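Local coordinates for hemolysin-like protein containing CBS domains (Oenococcus oeni, PDB 3OCO) that is of unknown function but carries a pair of CBS domains from a longer membrane protein of the UPF0053 family, and may bind flavin adenine dinucleotide, at residues I67-Q79 against A86-V98. Numbering follows the deposited sequence.
Sequences IIGYAYNYDIVRQ and AKISTIMRDIVSV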
ATOM      1  N   ILE A  67     -21.785  -1.395   3.089  1.00 31.83           N
ATOM      2  CA  ILE A  67     -20.452  -2.017   3.003  1.00 31.21           C
ATOM      3  C   ILE A  67     -20.277  -3.090   4.075  1.00 32.39           C
ATOM      4  O   ILE A  67     -20.291  -2.789   5.261  1.00 37.92           O
ATOM      5  CB  ILE A  67     -19.297  -0.996   3.202  1.00 40.57           C
ATOM      6  CG1 ILE A  67     -19.373   0.150   2.190  1.00 33.47           C
ATOM      7  CG2 ILE A  67     -17.948  -1.708   3.119  1.00 35.55           C
ATOM      8  CD1 ILE A  67     -19.785  -0.298   0.834  1.00 37.97           C
ATOM      9  N   ILE A  68     -20.096  -4.337   3.668  1.00 29.16           N
ATOM     10  CA  ILE A  68     -19.954  -5.424   4.639  1.00 33.43           C
ATOM     11  C   ILE A  68     -18.492  -5.884   4.876  1.00 45.42           C
ATOM     12  O   ILE A  68     -18.215  -6.651   5.802  1.00 46.26           O
ATOM     13  CB  ILE A  68     -20.816  -6.622   4.226  1.00 35.57           C
ATOM     14  CG1 ILE A  68     -20.868  -6.725   2.704  1.00 31.16           C
ATOM     15  CG2 ILE A  68     -22.241  -6.457   4.733  1.00 32.15           C
ATOM     16  CD1 ILE A  68     -21.386  -8.055   2.197  1.00 33.24           C
ATOM     17  N   GLY A  69     -17.567  -5.408   4.045  1.00 35.38           N
ATOM     18  CA  GLY A  69     -16.160  -5.771   4.174  1.00 33.86           C
ATOM     19  C   GLY A  69     -15.315  -5.256   3.017  1.00 32.39           C
ATOM     20  O   GLY A  69     -15.752  -4.354   2.297  1.00 26.86           O
ATOM     21  N   TYR A  70     -14.119  -5.817   2.817  1.00 32.90           N
ATOM     22  CA  TYR A  70     -13.328  -5.444   1.642  1.00 23.01           C
ATOM     23  C   TYR A  70     -12.764  -6.642   0.934  1.00 23.17           C
ATOM     24  O   TYR A  70     -12.608  -7.707   1.545  1.00 22.12           O
ATOM     25  CB  TYR A  70     -12.206  -4.467   1.988  1.00 21.67           C
ATOM     26  CG  TYR A  70     -10.971  -5.104   2.593  1.00 31.39           C
ATOM     27  CD1 TYR A  70      -9.823  -5.337   1.826  1.00 31.90           C
ATOM     28  CD2 TYR A  70     -10.941  -5.452   3.934  1.00 32.46           C
ATOM     29  CE1 TYR A  70      -8.683  -5.917   2.392  1.00 22.54           C
ATOM     30  CE2 TYR A  70      -9.818  -6.025   4.507  1.00 35.34           C
ATOM     31  CZ  TYR A  70      -8.692  -6.259   3.735  1.00 34.33           C
ATOM     32  OH  TYR A  70      -7.592  -6.833   4.338  1.00 42.12           O
ATOM     33  N   ALA A  71     -12.478  -6.458  -0.361  1.00 21.46           N
ATOM     34  CA  ALA A  71     -11.731  -7.447  -1.157  1.00 29.22           C
ATOM     35  C   ALA A  71     -10.314  -6.964  -1.533  1.00 32.66           C
ATOM     36  O   ALA A  71     -10.120  -5.845  -2.018  1.00 28.21           O
ATOM     37  CB  ALA A  71     -12.504  -7.838  -2.396  1.00 24.48           C
ATOM     38  N   TYR A  72      -9.340  -7.837  -1.310  1.00 32.21           N
ATOM     39  CA  TYR A  72      -7.920  -7.527  -1.448  1.00 34.73           C
ATOM     40  C   TYR A  72      -7.393  -7.972  -2.825  1.00 31.23           C
ATOM     41  O   TYR A  72      -7.600  -9.116  -3.225  1.00 32.65           O
ATOM     42  CB  TYR A  72      -7.195  -8.234  -0.292  1.00 35.07           C
ATOM     43  CG  TYR A  72      -5.690  -8.041  -0.161  1.00 26.59           C
ATOM     44  CD1 TYR A  72      -5.053  -6.879  -0.588  1.00 29.74           C
ATOM     45  CD2 TYR A  72      -4.922  -9.016   0.457  1.00 25.27           C
ATOM     46  CE1 TYR A  72      -3.657  -6.721  -0.442  1.00 26.55           C
ATOM     47  CE2 TYR A  72      -3.560  -8.869   0.627  1.00 32.53           C
ATOM     48  CZ  TYR A  72      -2.926  -7.729   0.175  1.00 37.66           C
ATOM     49  OH  TYR A  72      -1.558  -7.624   0.355  1.00 45.94           O
ATOM     50  N   ASN A  73      -6.747  -7.067  -3.564  1.00 28.68           N
ATOM     51  CA  ASN A  73      -6.237  -7.411  -4.911  1.00 23.83           C
ATOM     52  C   ASN A  73      -5.481  -8.747  -4.979  1.00 27.38           C
ATOM     53  O   ASN A  73      -5.781  -9.594  -5.833  1.00 25.39           O
ATOM     54  CB  ASN A  73      -5.443  -6.262  -5.578  1.00 19.93           C
ATOM     55  CG  ASN A  73      -4.185  -5.813  -4.777  1.00 31.68           C
ATOM     56  OD1 ASN A  73      -3.825  -6.371  -3.738  1.00 23.05           O
ATOM     57  ND2 ASN A  73      -3.524  -4.789  -5.289  1.00 37.33           N
ATOM     58  N   TYR A  74      -4.535  -8.947  -4.061  1.00 17.96           N
ATOM     59  CA  TYR A  74      -3.837 -10.235  -3.934  1.00 27.42           C
ATOM     60  C   TYR A  74      -4.784 -11.432  -3.936  1.00 35.02           C
ATOM     61  O   TYR A  74      -4.530 -12.435  -4.621  1.00 32.53           O
ATOM     62  CB  TYR A  74      -3.010 -10.275  -2.654  1.00 22.21           C
ATOM     63  CG  TYR A  74      -2.297 -11.591  -2.401  1.00 29.94           C
ATOM     64  CD1 TYR A  74      -1.161 -11.944  -3.116  1.00 23.61           C
ATOM     65  CD2 TYR A  74      -2.737 -12.455  -1.413  1.00 36.34           C
ATOM     66  CE1 TYR A  74      -0.504 -13.136  -2.864  1.00 32.61           C
ATOM     67  CE2 TYR A  74      -2.090 -13.643  -1.152  1.00 40.19           C
ATOM     68  CZ  TYR A  74      -0.972 -13.984  -1.881  1.00 43.07           C
ATOM     69  OH  TYR A  74      -0.327 -15.176  -1.610  1.00 39.76           O
ATOM     70  N   ASP A  75      -5.866 -11.322  -3.163  1.00 28.09           N
ATOM     71  CA  ASP A  75      -6.831 -12.416  -2.999  1.00 23.39           C
ATOM     72  C   ASP A  75      -7.567 -12.695  -4.294  1.00 21.34           C
ATOM     73  O   ASP A  75      -7.791 -13.851  -4.656  1.00 23.89           O
ATOM     74  CB  ASP A  75      -7.855 -12.073  -1.907  1.00 26.77           C
ATOM     75  CG  ASP A  75      -7.294 -12.209  -0.500  1.00 32.33           C
ATOM     76  OD1 ASP A  75      -6.345 -13.002  -0.301  1.00 35.23           O
ATOM     77  OD2 ASP A  75      -7.819 -11.528   0.412  1.00 41.64           O
ATOM     78  N   ILE A  76      -7.956 -11.618  -4.970  1.00 19.34           N
ATOM     79  CA  ILE A  76      -8.560 -11.669  -6.297  1.00 12.72           C
ATOM     80  C   ILE A  76      -7.648 -12.339  -7.346  1.00 25.81           C
ATOM     81  O   ILE A  76      -8.066 -13.301  -8.026  1.00 25.83           O
ATOM     82  CB  ILE A  76      -8.957 -10.239  -6.773  1.00 25.63           C
ATOM     83  CG1 ILE A  76      -9.937  -9.607  -5.775  1.00 29.52           C
ATOM     84  CG2 ILE A  76      -9.601 -10.268  -8.153  1.00 25.11           C
ATOM     85  CD1 ILE A  76     -10.073  -8.092  -5.886  1.00 24.31           C
ATOM     86  N   VAL A  77      -6.410 -11.856  -7.510  1.00 18.42           N
ATOM     87  CA  VAL A  77      -5.616 -12.435  -8.590  1.00  9.37           C
ATOM     88  C   VAL A  77      -5.257 -13.881  -8.291  1.00 20.89           C
ATOM     89  O   VAL A  77      -5.208 -14.709  -9.199  1.00 32.05           O
ATOM     90  CB  VAL A  77      -4.358 -11.583  -9.040  1.00 26.02           C
ATOM     91  CG1 VAL A  77      -4.373 -10.203  -8.442  1.00 15.71           C
ATOM     92  CG2 VAL A  77      -3.042 -12.322  -8.778  1.00 22.60           C
ATOM     93  N   ARG A  78      -5.014 -14.187  -7.023  1.00 25.90           N
ATOM     94  CA  ARG A  78      -4.744 -15.560  -6.637  1.00 26.21           C
ATOM     95  C   ARG A  78      -5.918 -16.495  -6.910  1.00 34.57           C
ATOM     96  O   ARG A  78      -5.744 -17.577  -7.471  1.00 43.12           O
ATOM     97  CB  ARG A  78      -4.412 -15.650  -5.166  1.00 24.26           C
ATOM     98  CG  ARG A  78      -4.341 -17.092  -4.730  1.00 31.48           C
ATOM     99  CD  ARG A  78      -3.778 -17.195  -3.353  1.00 40.25           C
ATOM    100  NE  ARG A  78      -4.524 -16.328  -2.455  1.00 46.96           N
ATOM    101  CZ  ARG A  78      -4.310 -16.238  -1.148  1.00 47.53           C
ATOM    102  NH1 ARG A  78      -3.352 -16.966  -0.569  1.00 43.14           N
ATOM    103  NH2 ARG A  78      -5.054 -15.409  -0.425  1.00 35.14           N
ATOM    104  N   GLN A  79      -7.118 -16.096  -6.495  1.00 23.60           N
ATOM    105  CA  GLN A  79      -8.286 -16.976  -6.655  1.00 23.27           C
ATOM    106  C   GLN A  79      -8.741 -17.150  -8.110  1.00 24.51           C
ATOM    107  O   GLN A  79      -9.195 -18.236  -8.487  1.00 28.19           O
ATOM    108  CB  GLN A  79      -9.446 -16.518  -5.768  1.00 31.52           C
ATOM    109  CG  GLN A  79     -10.677 -17.353  -5.914  1.00 34.47           C
ATOM    110  CD  GLN A  79     -10.480 -18.768  -5.434  1.00 36.05           C
ATOM    111  OE1 GLN A  79      -9.637 -19.040  -4.564  1.00 41.31           O
ATOM    112  NE2 GLN A  79     -11.269 -19.687  -5.993  1.00 31.29           N
ATOM    113  N   ALA A  86     -16.125 -18.161  -8.447  1.00 39.76           N
ATOM    114  CA  ALA A  86     -16.451 -18.001  -7.041  1.00 33.05           C
ATOM    115  C   ALA A  86     -16.836 -16.553  -6.766  1.00 32.13           C
ATOM    116  O   ALA A  86     -16.395 -15.646  -7.467  1.00 29.52           O
ATOM    117  CB  ALA A  86     -15.285 -18.430  -6.169  1.00 27.83           C
ATOM    118  N   LYS A  87     -17.670 -16.353  -5.749  1.00 33.17           N
ATOM    119  CA  LYS A  87     -18.251 -15.048  -5.432  1.00 26.97           C
ATOM    120  C   LYS A  87     -17.328 -14.301  -4.502  1.00 21.46           C
ATOM    121  O   LYS A  87     -16.622 -14.915  -3.708  1.00 27.66           O
ATOM    122  CB  LYS A  87     -19.602 -15.217  -4.705  1.00 24.25           C
ATOM    123  CG  LYS A  87     -20.707 -15.918  -5.496  1.00 27.79           C
ATOM    124  CD  LYS A  87     -21.142 -15.053  -6.666  1.00 30.84           C
ATOM    125  CE  LYS A  87     -22.404 -15.582  -7.257  1.00 37.73           C
ATOM    126  NZ  LYS A  87     -23.372 -15.842  -6.133  1.00 51.17           N
ATOM    127  N   ILE A  88     -17.385 -12.974  -4.551  1.00 22.07           N
ATOM    128  CA  ILE A  88     -16.525 -12.155  -3.708  1.00 28.23           C
ATOM    129  C   ILE A  88     -16.605 -12.602  -2.250  1.00 33.64           C
ATOM    130  O   ILE A  88     -15.604 -12.590  -1.538  1.00 33.04           O
ATOM    131  CB  ILE A  88     -16.869 -10.665  -3.828  1.00 37.06           C
ATOM    132  CG1 ILE A  88     -16.804 -10.227  -5.285  1.00 39.39           C
ATOM    133  CG2 ILE A  88     -15.881  -9.833  -3.043  1.00 38.95           C
ATOM    134  CD1 ILE A  88     -15.401 -10.198  -5.828  1.00 30.84           C
ATOM    135  N   SER A  89     -17.796 -13.000  -1.809  1.00 32.54           N
ATOM    136  CA  SER A  89     -17.996 -13.421  -0.425  1.00 31.38           C
ATOM    137  C   SER A  89     -17.014 -14.500   0.013  1.00 27.05           C
ATOM    138  O   SER A  89     -16.713 -14.648   1.195  1.00 29.87           O
ATOM    139  CB  SER A  89     -19.425 -13.941  -0.224  1.00 31.92           C
ATOM    140  OG  SER A  89     -19.726 -14.960  -1.169  1.00 27.33           O
ATOM    141  N   THR A  90     -16.529 -15.288  -0.929  1.00 33.71           N
ATOM    142  CA  THR A  90     -15.594 -16.332  -0.552  1.00 34.90           C
ATOM    143  C   THR A  90     -14.208 -15.772  -0.174  1.00 34.39           C
ATOM    144  O   THR A  90     -13.498 -16.398   0.608  1.00 36.60           O
ATOM    145  CB  THR A  90     -15.517 -17.448  -1.613  1.00 43.60           C
ATOM    146  OG1 THR A  90     -14.887 -16.953  -2.804  1.00 36.72           O
ATOM    147  CG2 THR A  90     -16.948 -17.964  -1.931  1.00 23.02           C
ATOM    148  N   ILE A  91     -13.854 -14.582  -0.668  1.00 23.27           N
ATOM    149  CA  ILE A  91     -12.587 -13.941  -0.272  1.00 30.27           C
ATOM    150  C   ILE A  91     -12.699 -12.720   0.680  1.00 44.37           C
ATOM    151  O   ILE A  91     -11.740 -12.354   1.347  1.00 41.41           O
ATOM    152  CB  ILE A  91     -11.727 -13.534  -1.501  1.00 25.72           C
ATOM    153  CG1 ILE A  91     -12.434 -12.478  -2.354  1.00 22.84           C
ATOM    154  CG2 ILE A  91     -11.345 -14.755  -2.345  1.00 22.26           C
ATOM    155  CD1 ILE A  91     -11.551 -11.946  -3.469  1.00 33.93           C
HETATM  156  N   MSE A  92     -13.867 -12.092   0.731  1.00 45.79           N
HETATM  157  CA  MSE A  92     -14.084 -10.883   1.536  1.00 31.93           C
HETATM  158  C   MSE A  92     -13.515 -10.946   2.959  1.00 26.58           C
HETATM  159  O   MSE A  92     -13.623 -11.969   3.634  1.00 34.63           O
HETATM  160  CB  MSE A  92     -15.587 -10.639   1.593  1.00 32.95           C
HETATM  161  CG  MSE A  92     -16.056  -9.420   2.341  1.00 43.07           C
HETATM  162 SE   MSE A  92     -18.031  -9.437   2.333  0.78 45.24          SE
HETATM  163  CE  MSE A  92     -18.304 -10.641   3.845  1.00 45.76           C
ATOM    164  N   ARG A  93     -12.926  -9.850   3.430  1.00 23.17           N
ATOM    165  CA  ARG A  93     -12.449  -9.792   4.813  1.00 29.15           C
ATOM    166  C   ARG A  93     -12.981  -8.560   5.531  1.00 32.26           C
ATOM    167  O   ARG A  93     -13.465  -7.638   4.884  1.00 27.80           O
ATOM    168  CB  ARG A  93     -10.912  -9.861   4.895  1.00 41.34           C
ATOM    169  CG  ARG A  93     -10.187  -9.359   3.672  1.00 45.02           C
ATOM    170  CD  ARG A  93      -9.225 -10.401   3.122  1.00 51.86           C
ATOM    171  NE  ARG A  93      -7.893 -10.307   3.706  1.00 54.39           N
ATOM    172  CZ  ARG A  93      -6.961 -11.248   3.595  1.00 60.26           C
ATOM    173  NH1 ARG A  93      -5.777 -11.085   4.165  1.00 62.39           N
ATOM    174  NH2 ARG A  93      -7.217 -12.360   2.923  1.00 65.40           N
ATOM    175  N   ASP A  94     -12.874  -8.563   6.861  1.00 42.86           N
ATOM    176  CA  ASP A  94     -13.567  -7.603   7.744  1.00 51.51           C
ATOM    177  C   ASP A  94     -13.125  -6.154   7.640  1.00 44.62           C
ATOM    178  O   ASP A  94     -11.995  -5.857   7.279  1.00 43.77           O
ATOM    179  CB  ASP A  94     -13.405  -8.006   9.212  1.00 55.32           C
ATOM    180  CG  ASP A  94     -14.065  -9.316   9.532  1.00 65.51           C
ATOM    181  OD1 ASP A  94     -14.851  -9.797   8.691  1.00 67.10           O
ATOM    182  OD2 ASP A  94     -13.802  -9.854  10.630  1.00 69.00           O
ATOM    183  N   ILE A  95     -14.021  -5.249   8.001  1.00 38.94           N
ATOM    184  CA  ILE A  95     -13.643  -3.858   8.159  1.00 36.49           C
ATOM    185  C   ILE A  95     -14.018  -3.397   9.535  1.00 43.48           C
ATOM    186  O   ILE A  95     -14.572  -4.162  10.325  1.00 52.92           O
ATOM    187  CB  ILE A  95     -14.286  -2.961   7.105  1.00 38.66           C
ATOM    188  CG1 ILE A  95     -15.789  -3.240   6.982  1.00 46.17           C
ATOM    189  CG2 ILE A  95     -13.603  -3.194   5.769  1.00 29.88           C
ATOM    190  CD1 ILE A  95     -16.689  -2.351   7.848  1.00 46.66           C
ATOM    191  N   VAL A  96     -13.677  -2.152   9.840  1.00 43.24           N
ATOM    192  CA  VAL A  96     -14.188  -1.511  11.039  1.00 43.14           C
ATOM    193  C   VAL A  96     -14.914  -0.222  10.627  1.00 46.49           C
ATOM    194  O   VAL A  96     -14.527   0.450   9.667  1.00 45.71           O
ATOM    195  CB  VAL A  96     -13.074  -1.263  12.075  1.00 39.97           C
ATOM    196  CG1 VAL A  96     -12.115  -0.182  11.588  1.00 31.74           C
ATOM    197  CG2 VAL A  96     -13.672  -0.890  13.421  1.00 48.98           C
ATOM    198  N   SER A  97     -16.001   0.099  11.315  1.00 42.41           N
ATOM    199  CA  SER A  97     -16.717   1.319  10.995  1.00 41.04           C
ATOM    200  C   SER A  97     -16.485   2.346  12.088  1.00 40.14           C
ATOM    201  O   SER A  97     -16.305   2.000  13.262  1.00 33.90           O
ATOM    202  CB  SER A  97     -18.211   1.041  10.791  1.00 51.47           C
ATOM    203  OG  SER A  97     -18.807   0.496  11.955  1.00 55.89           O
ATOM    204  N   VAL A  98     -16.458   3.611  11.693  1.00 43.55           N
ATOM    205  CA  VAL A  98     -16.185   4.698  12.626  1.00 37.61           C
ATOM    206  C   VAL A  98     -17.047   5.888  12.230  1.00 40.12           C
ATOM    207  O   VAL A  98     -17.341   6.051  11.041  1.00 47.44           O
ATOM    208  CB  VAL A  98     -14.686   5.120  12.588  1.00 44.20           C
ATOM    209  CG1 VAL A  98     -13.765   3.897  12.659  1.00 47.47           C
ATOM    210  CG2 VAL A  98     -14.368   5.922  11.338  1.00 38.00           C
TER
HETATM  211  O   HOH W   1     -16.662  -7.173   8.208  1.00 37.97           O
HETATM  212  O   HOH W   2     -10.015 -10.223   0.040  1.00 30.19           O
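In this CBS pair, the chain leading from helix 73-83 to strand 96-99 crosses strand 66-72, the outermost strand of its sheet, and is bridged to it once, at Tyr70 and Arg93. They form an antiparallel hydrogen-bonded pair. Tyr70 N donates to Arg93 O at 2.8 Å, and Arg93 N returns a bond to Tyr70 O at 2.9 Å. The Arg93 side chain then crosses the tyrosine. Arg93 CG lies over one face of the Tyr70 ring, 3.7 Å from its centroid, as a CH-pi contact, while Asp94 O meets the ring edge. Bends at chi2 and chi3 carry the guanidinium on to helix 73-83. There Arg93 NH2 forms a salt bridge with Asp75 OD2 at 2.7 Å, with the carboxylate and guanidinium planes 46° apart. Asp75 OD1 forms a second salt bridge, to Arg78 NH2, whose hydrogen bond is weak. One carboxylate thus serves two arginines. A water ties Asp75 OD2 to Tyr72 N and Ile91 O. Beside this polar cluster, Ile91 CD1 packs on Ile76 CG1 at 3.7 Å. Further along, Ile95 CG2 touches Tyr70 CD2, and Ile95 also reaches Ile120 of the second motif. Two CBS motifs packed together in one chain form the CBS pair, or Bateman module.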